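Local coordinates for putative laminarinase (PDB 2WLQ), which probably hydrolyses the glycosidic bonds of beta-glucans such as laminarin, as a fungal family 16 glycosyl hydrolase, and here holds bound glucose units with its nucleophile disabled, at residues A[97-102]-A[255-260]; A[128-133]-A[167-172]; A[23-28]-A[250-255]; A[116-121]-A[185-190]. The protein carries 1 engineered substitution. All blocks are in the same frame, centred on the assembly; numbering follows the deposited sequence.

From the N terminus, the loop residues 23-28 open contact 3, then residues 97-102 open contact 1, 116-121 contact 4 and 128-133 contact 2. The closures begin innermost: 167-172 completes contact 2, an antiparallel strand pair, and 185-190 completes contact 4, which therefore encloses contact 2 and joins the two sheets of the sandwich. Residues 250-255 then close contact 3 and 255-260 close contact 1. These last two cross, share G255 and tie the loop 23-28 and the helix 255-258 to the sheet carrying strands 98-105 and 246-253. Both contain contacts 2 and 4 within their spans. Contacts 1, 2 and 4 meet the same two glucose units.

Contact 1 of 4, residues A[97-102]-A[255-260]; sequences GTWPAA and GDWAGQ. With BGC (beta-D-glucopyranose), chain C; BGC (beta-D-glucopyranose), chain B; BGC (beta-D-glucopyranose), chain D; BGC (beta-D-glucopyranose), chain E.
W99, with CG anti to the backbone N (chi1 178°), drives its indole against W257 and A258. Its CB packs on A258 CB at 4.0 Å. Further along the six-membered ring, CE3 approaches A258 N, and W99 CZ3 lies 3.4 Å from W257 N. CH2 comes next, beneath W257 CB, which sits over the face of that W99 ring in a CH-pi contact, 3.8 Å from its centroid. On the five-membered side the edge of the W257 indole points at the W99 face, an offset edge-to-face pair with planes at 86° and W257 CE3 3.6 Å from W99 NE1. The two indoles thus stand almost perpendicular, and both line the sugar-binding side of the beta-sandwich, where the bound glucoses lie: W99 CZ2 is 3.7 Å from O3 of the chain C glucose, whose O5 lies over a face of W257. W99 NE1 has its hydrogen-bond partner in E120 OE2. Q260 NE2 donates to D256 O and to O5 of the chain B glucose. The W99 backbone pairs with T252 of strand 246-253, strand 115-120 flanks 98-105 on its other side, and helix 255-258 with the loop residue T27 packs against the indole.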
# COMPACT_ATOMS: atom_id res chain seq x y z
N GLY A 97 7.73 9.82 -10.25
CA GLY A 97 6.31 9.91 -10.54
C GLY A 97 5.46 8.78 -9.96
O GLY A 97 4.22 8.91 -9.93
N THR A 98 6.10 7.70 -9.49
CA THR A 98 5.31 6.55 -9.00
C THR A 98 4.68 6.80 -7.65
O THR A 98 5.28 7.44 -6.78
CB THR A 98 6.13 5.24 -8.91
OG1 THR A 98 7.26 5.45 -8.06
CG2 THR A 98 6.55 4.79 -10.29
N TRP A 99 3.50 6.23 -7.46
CA TRP A 99 2.78 6.32 -6.19
C TRP A 99 2.09 4.96 -6.00
O TRP A 99 0.90 4.79 -6.34
CB TRP A 99 1.80 7.49 -6.26
CG TRP A 99 0.94 7.70 -5.05
CD1 TRP A 99 0.99 7.04 -3.85
CD2 TRP A 99 -0.10 8.68 -4.92
NE1 TRP A 99 -0.00 7.52 -3.00
CE2 TRP A 99 -0.68 8.53 -3.64
CE3 TRP A 99 -0.63 9.64 -5.80
CZ2 TRP A 99 -1.76 9.31 -3.21
CZ3 TRP A 99 -1.67 10.45 -5.35
CH2 TRP A 99 -2.22 10.28 -4.08
N PRO A 100 2.86 3.97 -5.49
CA PRO A 100 2.30 2.66 -5.23
C PRO A 100 1.65 2.62 -3.82
O PRO A 100 2.01 3.38 -2.91
CB PRO A 100 3.55 1.76 -5.25
CG PRO A 100 4.63 2.62 -4.67
CD PRO A 100 4.31 4.04 -5.19
N ALA A 101 0.72 1.68 -3.64
CA ALA A 101 0.15 1.51 -2.30
C ALA A 101 -0.43 0.12 -2.13
O ALA A 101 -0.93 -0.50 -3.09
CB ALA A 101 -0.94 2.53 -2.09
N ALA A 102 -0.35 -0.35 -0.88
CA ALA A 102 -1.06 -1.56 -0.43
C ALA A 102 -1.82 -1.07 0.79
O ALA A 102 -1.22 -0.52 1.71
CB ALA A 102 -0.09 -2.65 -0.05
N GLY A 255 -0.62 12.87 -9.83
CA GLY A 255 -1.84 13.01 -9.04
C GLY A 255 -1.70 13.87 -7.80
O GLY A 255 -0.71 14.57 -7.63
N ASP A 256 -2.66 13.75 -6.90
CA ASP A 256 -2.85 14.77 -5.88
C ASP A 256 -1.70 14.85 -4.89
O ASP A 256 -1.47 15.92 -4.31
CB ASP A 256 -4.21 14.56 -5.22
CG ASP A 256 -5.38 14.84 -6.18
OD1 ASP A 256 -5.14 15.47 -7.23
OD2 ASP A 256 -6.53 14.43 -5.89
N TRP A 257 -0.97 13.75 -4.67
CA TRP A 257 0.19 13.78 -3.79
C TRP A 257 1.49 13.79 -4.61
O TRP A 257 2.20 14.80 -4.63
CB TRP A 257 0.16 12.58 -2.82
CG TRP A 257 1.30 12.55 -1.84
CD1 TRP A 257 2.15 13.57 -1.53
CD2 TRP A 257 1.68 11.45 -1.00
NE1 TRP A 257 3.06 13.16 -0.59
CE2 TRP A 257 2.79 11.87 -0.24
CE3 TRP A 257 1.20 10.15 -0.82
CZ2 TRP A 257 3.43 11.03 0.68
CZ3 TRP A 257 1.84 9.32 0.08
CH2 TRP A 257 2.95 9.76 0.82
N ALA A 258 1.79 12.72 -5.34
CA ALA A 258 3.07 12.59 -6.02
C ALA A 258 3.34 13.66 -7.08
O ALA A 258 4.51 13.94 -7.38
CB ALA A 258 3.19 11.20 -6.67
N GLY A 259 2.27 14.22 -7.63
CA GLY A 259 2.41 15.13 -8.77
C GLY A 259 2.59 16.59 -8.40
O GLY A 259 2.83 17.40 -9.29
N GLN A 260 2.46 16.93 -7.12
CA GLN A 260 2.73 18.32 -6.69
C GLN A 260 4.16 18.67 -7.04
O GLN A 260 5.06 17.89 -6.78
CB GLN A 260 2.51 18.47 -5.19
CG GLN A 260 1.09 18.19 -4.76
CD GLN A 260 0.88 18.46 -3.28
OE1 GLN A 260 1.54 19.34 -2.71
NE2 GLN A 260 -0.06 17.73 -2.66
C2 BGC C . -2.74 10.97 -0.02
C3 BGC C . -2.80 9.79 0.94
C4 BGC C . -1.57 9.66 1.81
C5 BGC C . -1.29 10.97 2.51
C6 BGC C . -0.02 10.90 3.32
C1 BGC C . -2.38 12.22 0.75
O2 BGC C . -4.01 11.03 -0.66
O3 BGC C . -3.01 8.61 0.22
O4 BGC C . -1.83 8.68 2.83
O5 BGC C . -1.21 11.99 1.51
O6 BGC C . 0.09 12.09 4.08
C2 BGC B . -3.10 15.31 -0.88
C3 BGC B . -2.56 14.53 0.32
C4 BGC B . -1.31 15.20 0.93
C5 BGC B . -1.55 16.69 1.16
C6 BGC B . -0.27 17.35 1.67
C1 BGC B . -3.12 16.83 -0.64
O2 BGC B . -4.40 14.88 -1.23
O3 BGC B . -2.22 13.26 -0.21
O4 BGC B . -0.94 14.63 2.17
O5 BGC B . -1.91 17.28 -0.07
O6 BGC B . 0.78 17.15 0.75
C2 BGC D . -6.03 7.45 0.24
C3 BGC D . -6.59 6.91 -1.07
C4 BGC D . -5.39 6.47 -1.90
C5 BGC D . -4.70 5.34 -1.14
C6 BGC D . -3.52 4.70 -1.86
C1 BGC D . -5.23 6.36 0.94
O1 BGC D . -4.53 6.94 1.99
O2 BGC D . -7.05 7.81 1.14
O3 BGC D . -7.26 7.91 -1.82
O4 BGC D . -5.81 5.98 -3.15
O5 BGC D . -4.23 5.87 0.08
O6 BGC D . -2.51 5.66 -2.19
C2 BGC E . -5.51 17.70 -2.91
C3 BGC E . -4.49 18.28 -1.93
C4 BGC E . -4.06 19.67 -2.43
C5 BGC E . -5.29 20.55 -2.74
C6 BGC E . -4.90 21.92 -3.28
C1 BGC E . -6.68 18.65 -3.22
O2 BGC E . -6.01 16.45 -2.45
O3 BGC E . -3.33 17.45 -1.92
O4 BGC E . -3.23 20.30 -1.47
O5 BGC E . -6.16 19.89 -3.65
O6 BGC E . -4.17 21.84 -4.49

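Contact 2 of 4, residues A[128-133]-A[167-172]; sequences NAMTLH and VQAPTA. With BGC (beta-D-glucopyranose), chain C; BGC (beta-D-glucopyranose), chain D.
V167 pairs with M130 as an antiparallel hydrogen-bonded pair: V167 N donates to M130 O at 2.8 Å, and M130 N returns a nearly straight bond to V167 O at 2.9 Å. The methionine starts with CG anti to its carbonyl carbon (chi1 -68°) and bends at both later torsions, which brings M130 CE back along the neighbouring strand to 3.3 Å from V167 O. On this face V167 and M130 both meet A229 of strand 229-232, a strand of the opposing sheet. That is the beta-sandwich of family 16, in which these two strands belong to the sheet that carries the sugar. Q168 follows, a non-hydrogen-bonded pair with A129; its chain folds at chi2 and lays Q168 OE1 3.6 Å from A129 CB. At A169 the strand has given way to loop, yet A169 N still donates to N128 O at 2.9 Å, while A169 CB rests on M130 CE at 3.9 Å. Farther along the first strand, H133 NE2 donates to O4 of the chain C glucose at 2.9 Å, with an angle of 168° at the hydrogen. A leucine in its place would probably leave that O4 without its imidazole donor and the glucose less firmly placed.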
# COMPACT_ATOMS: atom_id res chain seq x y z
N ASN A 128 8.92 4.22 4.15
CA ASN A 128 7.49 3.95 4.04
C ASN A 128 6.67 4.79 5.00
O ASN A 128 7.10 5.11 6.10
CB ASN A 128 7.27 2.48 4.35
CG ASN A 128 5.87 2.02 4.04
OD1 ASN A 128 5.41 2.21 2.92
ND2 ASN A 128 5.19 1.44 5.03
N ALA A 129 5.45 5.06 4.58
CA ALA A 129 4.47 5.76 5.42
C ALA A 129 3.27 4.86 5.65
O ALA A 129 2.78 4.24 4.69
CB ALA A 129 4.01 7.05 4.71
N MET A 130 2.84 4.80 6.90
CA MET A 130 1.66 4.03 7.28
C MET A 130 0.70 5.05 7.86
O MET A 130 1.08 5.75 8.78
CB MET A 130 2.06 2.98 8.32
CG MET A 130 2.96 1.91 7.69
SD MET A 130 4.39 1.36 8.68
CE MET A 130 5.31 2.91 8.76
N THR A 131 -0.51 5.12 7.31
CA THR A 131 -1.39 6.27 7.56
C THR A 131 -2.84 5.84 7.64
O THR A 131 -3.28 5.00 6.87
CB THR A 131 -1.26 7.26 6.41
OG1 THR A 131 0.13 7.50 6.17
CG2 THR A 131 -1.95 8.58 6.75
N LEU A 132 -3.58 6.46 8.56
CA LEU A 132 -5.04 6.30 8.55
C LEU A 132 -5.71 7.57 8.05
O LEU A 132 -5.22 8.68 8.29
CB LEU A 132 -5.60 6.04 9.95
CG LEU A 132 -4.93 5.00 10.82
CD1 LEU A 132 -5.73 4.83 12.13
CD2 LEU A 132 -4.75 3.70 10.10
N HIS A 133 -6.82 7.37 7.37
CA HIS A 133 -7.73 8.48 6.97
C HIS A 133 -9.11 8.14 7.47
O HIS A 133 -9.61 7.03 7.22
CB HIS A 133 -7.76 8.64 5.44
CG HIS A 133 -6.46 9.11 4.86
ND1 HIS A 133 -6.22 10.42 4.50
CD2 HIS A 133 -5.33 8.43 4.59
CE1 HIS A 133 -4.98 10.52 4.04
NE2 HIS A 133 -4.42 9.32 4.08
N VAL A 167 2.65 7.59 10.20
CA VAL A 167 3.89 7.18 10.85
C VAL A 167 4.88 6.84 9.74
O VAL A 167 4.54 6.16 8.77
CB VAL A 167 3.66 5.95 11.72
CG1 VAL A 167 4.97 5.41 12.34
CG2 VAL A 167 2.61 6.24 12.80
N GLN A 168 6.11 7.32 9.89
CA GLN A 168 7.23 7.00 8.99
C GLN A 168 8.02 5.83 9.54
O GLN A 168 8.38 5.84 10.73
CB GLN A 168 8.19 8.19 8.90
CG GLN A 168 7.51 9.43 8.35
CD GLN A 168 7.38 9.41 6.84
OE1 GLN A 168 6.27 9.42 6.29
NE2 GLN A 168 8.52 9.40 6.16
N ALA A 169 8.28 4.81 8.72
CA ALA A 169 9.11 3.68 9.18
C ALA A 169 10.55 4.16 9.46
O ALA A 169 11.01 5.13 8.87
CB ALA A 169 9.12 2.57 8.15
N PRO A 170 11.24 3.48 10.39
CA PRO A 170 12.59 3.95 10.77
C PRO A 170 13.74 3.59 9.86
O PRO A 170 14.84 4.10 10.09
CB PRO A 170 12.80 3.31 12.16
CG PRO A 170 12.00 2.05 12.10
CD PRO A 170 10.77 2.38 11.27
N THR A 171 13.56 2.71 8.88
CA THR A 171 14.69 2.31 8.02
C THR A 171 14.39 2.61 6.55
O THR A 171 13.23 2.55 6.10
CB THR A 171 15.06 0.82 8.14
OG1 THR A 171 13.98 0.02 7.66
CG2 THR A 171 15.36 0.45 9.59
N ALA A 172 15.43 2.92 5.79
CA ALA A 172 15.25 3.26 4.37
C ALA A 172 14.74 2.06 3.57
O ALA A 172 13.98 2.22 2.61
CB ALA A 172 16.53 3.81 3.76
C2 BGC C . -2.74 10.97 -0.02
C3 BGC C . -2.80 9.79 0.94
C4 BGC C . -1.57 9.66 1.81
C5 BGC C . -1.29 10.97 2.51
C6 BGC C . -0.02 10.90 3.32
C1 BGC C . -2.38 12.22 0.75
O2 BGC C . -4.01 11.03 -0.66
O3 BGC C . -3.01 8.61 0.22
O4 BGC C . -1.83 8.68 2.83
O5 BGC C . -1.21 11.99 1.51
O6 BGC C . 0.09 12.09 4.08
C2 BGC D . -6.03 7.45 0.24
C3 BGC D . -6.59 6.91 -1.07
C4 BGC D . -5.39 6.47 -1.90
C5 BGC D . -4.70 5.34 -1.14
C6 BGC D . -3.52 4.70 -1.86
C1 BGC D . -5.23 6.36 0.94
O1 BGC D . -4.53 6.94 1.99
O2 BGC D . -7.05 7.81 1.14
O3 BGC D . -7.26 7.91 -1.82
O4 BGC D . -5.81 5.98 -3.15
O5 BGC D . -4.23 5.87 0.08
O6 BGC D . -2.51 5.66 -2.19

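Contact 3 of 4, residues A[23-28]-A[250-255]; sequences IADPTH and NLTFCG. With BGC (beta-D-glucopyranose), chain F; BGC (beta-D-glucopyranose), chain G.
T252 OG1 donates to D25 OD2 at 2.8 Å, joining strand 246-253 of the sandwich to a type I beta turn that runs from D25 to H28. The hydroxyl does not lie in the plane of the carboxylate; it comes from above, 59° out of it. T27 OG1 reaches D25 OD2 from the opposite face and on the syn side, at 2.9 Å, and G29 N is a further donor to it. One carboxylate oxygen thus gathers two hydroxyls and a backbone N-H, a setting consistent with a charged, fixed aspartate. A chi1 of -177° carries the carboxylate away from the backbone N and across to the strand. The other oxygen, D25 OD1, accepts a weak bond from T27 N at 3.2 Å, in the manner of an Asx turn, and the turn itself is closed by H28 N to D25 O. Replacing the aspartate by alanine is likely to leave the T252 and T27 hydroxyls without their common acceptor and free the turn to shift against the strand.

One step out, G255 fits under the turn, its CA 3.4 Å from T27 O. A CB at this place would clash with that oxygen. The surroundings fix both partners: T252 pairs through its backbone with W99, C254 is tied to C273 by a disulfide, and H28 ND1 bonds D256 OD2. On the sugar side, P26 O receives only a weak bond from O2 of the chain G glucose. A water joins the two segments, accepting from G255 N at 3.1 Å and donating to H28 O at 3.3 Å.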
# COMPACT_ATOMS: atom_id res chain seq x y z
N ILE A 23 -11.18 2.07 -13.24
CA ILE A 23 -11.87 3.26 -12.74
C ILE A 23 -11.03 4.48 -13.01
O ILE A 23 -9.81 4.39 -13.11
CB ILE A 23 -12.17 3.16 -11.21
CG1 ILE A 23 -10.89 2.98 -10.38
CG2 ILE A 23 -13.19 2.03 -10.93
CD1 ILE A 23 -11.15 3.14 -8.86
N ALA A 24 -11.70 5.63 -13.15
CA ALA A 24 -10.97 6.88 -13.10
C ALA A 24 -10.23 6.97 -11.76
O ALA A 24 -10.79 6.63 -10.72
CB ALA A 24 -11.95 8.04 -13.21
N ASP A 25 -8.98 7.43 -11.79
CA ASP A 25 -8.20 7.42 -10.54
C ASP A 25 -8.79 8.42 -9.55
O ASP A 25 -8.81 9.60 -9.83
CB ASP A 25 -6.75 7.80 -10.81
CG ASP A 25 -5.89 7.74 -9.56
OD1 ASP A 25 -6.32 7.05 -8.61
OD2 ASP A 25 -4.82 8.36 -9.53
N PRO A 26 -9.24 7.95 -8.38
CA PRO A 26 -9.79 8.89 -7.41
C PRO A 26 -8.76 9.94 -6.97
O PRO A 26 -9.16 11.01 -6.48
CB PRO A 26 -10.21 7.99 -6.23
CG PRO A 26 -10.38 6.64 -6.80
CD PRO A 26 -9.34 6.55 -7.90
N THR A 27 -7.46 9.64 -7.09
CA THR A 27 -6.40 10.59 -6.73
C THR A 27 -5.87 11.37 -7.94
O THR A 27 -4.85 12.04 -7.85
CB THR A 27 -5.25 9.89 -5.95
OG1 THR A 27 -4.80 8.72 -6.66
CG2 THR A 27 -5.72 9.46 -4.56
N HIS A 28 -6.58 11.27 -9.08
CA HIS A 28 -6.34 12.17 -10.21
C HIS A 28 -4.96 12.05 -10.86
O HIS A 28 -4.36 13.02 -11.40
CB HIS A 28 -6.64 13.63 -9.83
CG HIS A 28 -7.99 13.79 -9.21
ND1 HIS A 28 -8.17 14.11 -7.88
CD2 HIS A 28 -9.23 13.60 -9.73
CE1 HIS A 28 -9.46 14.14 -7.61
NE2 HIS A 28 -10.13 13.84 -8.72
N ASN A 250 -2.24 -1.14 -5.64
CA ASN A 250 -2.30 -0.35 -6.87
C ASN A 250 -1.00 0.37 -7.17
O ASN A 250 -0.08 0.45 -6.34
CB ASN A 250 -3.45 0.68 -6.78
CG ASN A 250 -3.15 1.77 -5.79
OD1 ASN A 250 -3.34 1.58 -4.59
ND2 ASN A 250 -2.66 2.92 -6.27
N LEU A 251 -0.96 0.96 -8.36
CA LEU A 251 0.13 1.84 -8.72
C LEU A 251 -0.44 2.96 -9.56
O LEU A 251 -0.97 2.71 -10.65
CB LEU A 251 1.19 1.10 -9.55
CG LEU A 251 2.26 1.99 -10.21
CD1 LEU A 251 3.11 2.79 -9.25
CD2 LEU A 251 3.12 1.09 -11.10
N THR A 252 -0.37 4.19 -9.04
CA THR A 252 -0.72 5.37 -9.81
C THR A 252 0.53 6.19 -10.05
O THR A 252 1.64 5.82 -9.63
CB THR A 252 -1.94 6.16 -9.21
OG1 THR A 252 -2.41 7.08 -10.20
CG2 THR A 252 -1.58 6.90 -7.93
N PHE A 253 0.36 7.28 -10.80
CA PHE A 253 1.43 8.18 -11.14
C PHE A 253 0.99 9.62 -10.94
O PHE A 253 -0.16 9.97 -11.21
CB PHE A 253 1.78 8.07 -12.64
CG PHE A 253 2.30 6.74 -13.02
CD1 PHE A 253 1.43 5.74 -13.49
CD2 PHE A 253 3.66 6.48 -12.92
CE1 PHE A 253 1.92 4.47 -13.83
CE2 PHE A 253 4.17 5.25 -13.28
CZ PHE A 253 3.30 4.25 -13.72
N CYS A 254 1.91 10.46 -10.47
CA CYS A 254 1.62 11.89 -10.29
C CYS A 254 0.35 12.05 -9.42
O CYS A 254 0.25 11.44 -8.36
CB CYS A 254 1.47 12.57 -11.65
SG CYS A 254 2.88 12.30 -12.76
N GLY A 255 -0.62 12.87 -9.83
CA GLY A 255 -1.84 13.01 -9.04
C GLY A 255 -1.70 13.87 -7.80
O GLY A 255 -0.71 14.57 -7.63
C2 BGC F . -9.20 9.15 -2.31
C3 BGC F . -10.74 9.21 -2.21
C4 BGC F . -11.39 7.87 -2.54
C5 BGC F . -10.73 6.76 -1.72
C6 BGC F . -11.22 5.35 -2.05
C1 BGC F . -8.67 7.96 -1.56
O2 BGC F . -8.59 10.34 -1.82
O3 BGC F . -11.22 10.08 -3.20
O4 BGC F . -12.76 7.98 -2.16
O5 BGC F . -9.33 6.78 -1.98
O6 BGC F . -10.99 5.03 -3.41
C2 BGC G . -10.79 12.38 -3.49
C3 BGC G . -11.19 13.81 -3.15
C4 BGC G . -12.67 13.94 -2.77
C5 BGC G . -13.17 12.79 -1.88
C6 BGC G . -14.68 12.84 -1.65
C1 BGC G . -11.47 11.35 -2.60
O2 BGC G . -9.39 12.28 -3.35
O3 BGC G . -10.86 14.55 -4.32
O4 BGC G . -12.85 15.16 -2.08
O5 BGC G . -12.86 11.56 -2.50
O6 BGC G . -15.36 11.99 -2.56
O HOH W 1 -1.51 13.99 -12.63

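Contact 4 of 4, residues A[116-121]-A[185-190]; sequences VDIIEG and GWYAME. With BGC (beta-D-glucopyranose), chain D; BGC (beta-D-glucopyranose), chain C.
I119 lays its CG1 over the face of the Y187 ring, 3.8 Å from the centroid and 21° off the normal, with CD1 reaching on to Y187 CD1 at 3.5 Å. I118 works differently. Standing anti to the backbone N, I118 CG2 slides past Y187 and meets Y187 CB at 3.8 Å, whereas the other branch ends in I118 CD1, 3.9 Å from M189 CB. M189 carries CG anti to its own backbone N (chi1 -173°) and then bends twice, so it crosses I118 at about a right angle and also touches V116 CG2 through CG. The phenol of Y187 is anchored beyond this packing, its OH hydrogen-bonded to S174 O. I118 and I119 are both opposite A102, a classic beta bulge, and the ends of both side chains reach the other sheet; the sequence VDIIE fits the bulged form of the family 16 signature. Past the bulge the chain turns E120 to the sugar side of the sandwich. There E120, its chain extended beyond CG, accepts from O4 of the chain C glucose at OE1 (2.7 Å). E120 OE2 accepts from O3 of the chain C glucose (2.6 Å) and O6 of the chain D glucose (2.8 Å), and W99 NE1 also bonds this oxygen.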
# COMPACT_ATOMS: atom_id res chain seq x y z
N VAL A 116 -6.68 2.49 5.78
CA VAL A 116 -5.37 2.25 6.40
C VAL A 116 -4.39 1.92 5.30
O VAL A 116 -4.60 0.96 4.52
CB VAL A 116 -5.42 1.12 7.45
CG1 VAL A 116 -6.13 -0.06 6.96
CG2 VAL A 116 -4.03 0.74 7.90
N ASP A 117 -3.34 2.74 5.19
CA ASP A 117 -2.25 2.54 4.24
C ASP A 117 -1.14 1.74 4.94
O ASP A 117 -0.63 2.17 5.98
CB ASP A 117 -1.70 3.90 3.78
CG ASP A 117 -2.65 4.63 2.84
OD1 ASP A 117 -2.75 4.22 1.65
OD2 ASP A 117 -3.27 5.63 3.26
N ILE A 118 -0.81 0.57 4.40
CA ILE A 118 0.20 -0.32 4.97
C ILE A 118 1.55 -0.04 4.28
O ILE A 118 2.58 0.11 4.95
CB ILE A 118 -0.22 -1.77 4.78
CG1 ILE A 118 -1.57 -1.97 5.50
CG2 ILE A 118 0.87 -2.73 5.29
CD1 ILE A 118 -2.31 -3.18 5.04
N ILE A 119 1.54 0.01 2.94
CA ILE A 119 2.70 0.42 2.17
C ILE A 119 2.26 1.63 1.34
O ILE A 119 1.25 1.55 0.62
CB ILE A 119 3.16 -0.70 1.21
CG1 ILE A 119 3.36 -2.00 1.97
CG2 ILE A 119 4.45 -0.27 0.44
CD1 ILE A 119 3.73 -3.20 1.09
N GLU A 120 3.02 2.73 1.40
CA GLU A 120 2.67 3.89 0.56
C GLU A 120 3.85 4.84 0.51
O GLU A 120 4.52 5.06 1.51
CB GLU A 120 1.43 4.61 1.09
CG GLU A 120 0.83 5.54 0.03
CD GLU A 120 -0.27 6.44 0.55
OE1 GLU A 120 -0.40 6.62 1.79
OE2 GLU A 120 -1.00 6.99 -0.31
N GLY A 121 4.05 5.41 -0.65
CA GLY A 121 5.00 6.52 -0.79
C GLY A 121 4.93 7.06 -2.19
O GLY A 121 4.09 6.64 -3.00
N GLY A 185 10.55 -7.59 1.65
CA GLY A 185 10.33 -7.95 3.03
C GLY A 185 8.86 -8.22 3.24
O GLY A 185 8.11 -8.43 2.29
N TRP A 186 8.49 -8.24 4.51
CA TRP A 186 7.13 -8.53 4.93
C TRP A 186 6.51 -7.34 5.64
O TRP A 186 7.13 -6.72 6.50
CB TRP A 186 7.14 -9.71 5.89
CG TRP A 186 7.61 -11.02 5.35
CD1 TRP A 186 6.82 -12.00 4.80
CD2 TRP A 186 8.95 -11.51 5.33
NE1 TRP A 186 7.61 -13.11 4.46
CE2 TRP A 186 8.91 -12.83 4.78
CE3 TRP A 186 10.18 -10.99 5.75
CZ2 TRP A 186 10.08 -13.61 4.61
CZ3 TRP A 186 11.34 -11.77 5.59
CH2 TRP A 186 11.26 -13.06 5.02
N TYR A 187 5.25 -7.07 5.29
CA TYR A 187 4.45 -6.09 5.99
C TYR A 187 3.28 -6.84 6.59
O TYR A 187 2.65 -7.66 5.91
CB TYR A 187 3.93 -5.02 5.04
CG TYR A 187 4.87 -3.87 4.88
CD1 TYR A 187 5.76 -3.82 3.85
CD2 TYR A 187 4.90 -2.85 5.83
CE1 TYR A 187 6.65 -2.74 3.75
CE2 TYR A 187 5.78 -1.78 5.75
CZ TYR A 187 6.66 -1.73 4.70
OH TYR A 187 7.53 -0.67 4.64
N ALA A 188 2.99 -6.59 7.86
CA ALA A 188 1.81 -7.20 8.50
C ALA A 188 1.02 -6.11 9.18
O ALA A 188 1.59 -5.22 9.80
CB ALA A 188 2.25 -8.25 9.53
N MET A 189 -0.30 -6.22 9.12
CA MET A 189 -1.18 -5.22 9.77
C MET A 189 -2.20 -5.99 10.60
O MET A 189 -2.85 -6.90 10.05
CB MET A 189 -1.87 -4.38 8.70
CG MET A 189 -2.66 -3.20 9.19
SD MET A 189 -4.31 -3.61 9.79
CE MET A 189 -5.12 -4.20 8.30
N GLU A 190 -2.33 -5.64 11.88
CA GLU A 190 -3.38 -6.17 12.76
C GLU A 190 -4.36 -5.07 13.05
O GLU A 190 -3.98 -3.97 13.46
CB GLU A 190 -2.77 -6.65 14.08
CG GLU A 190 -3.84 -7.23 15.08
CD GLU A 190 -3.26 -7.66 16.40
OE1 GLU A 190 -2.11 -7.31 16.71
OE2 GLU A 190 -3.98 -8.33 17.18
C2 BGC D . -6.03 7.45 0.24
C3 BGC D . -6.59 6.91 -1.07
C4 BGC D . -5.39 6.47 -1.90
C5 BGC D . -4.70 5.34 -1.14
C6 BGC D . -3.52 4.70 -1.86
C1 BGC D . -5.23 6.36 0.94
O1 BGC D . -4.53 6.94 1.99
O2 BGC D . -7.05 7.81 1.14
O3 BGC D . -7.26 7.91 -1.82
O4 BGC D . -5.81 5.98 -3.15
O5 BGC D . -4.23 5.87 0.08
O6 BGC D . -2.51 5.66 -2.19
C2 BGC C . -2.74 10.97 -0.02
C3 BGC C . -2.80 9.79 0.94
C4 BGC C . -1.57 9.66 1.81
C5 BGC C . -1.29 10.97 2.51
C6 BGC C . -0.02 10.90 3.32
C1 BGC C . -2.38 12.22 0.75
O2 BGC C . -4.01 11.03 -0.66
O3 BGC C . -3.01 8.61 0.22
O4 BGC C . -1.83 8.68 2.83
O5 BGC C . -1.21 11.99 1.51
O6 BGC C . 0.09 12.09 4.08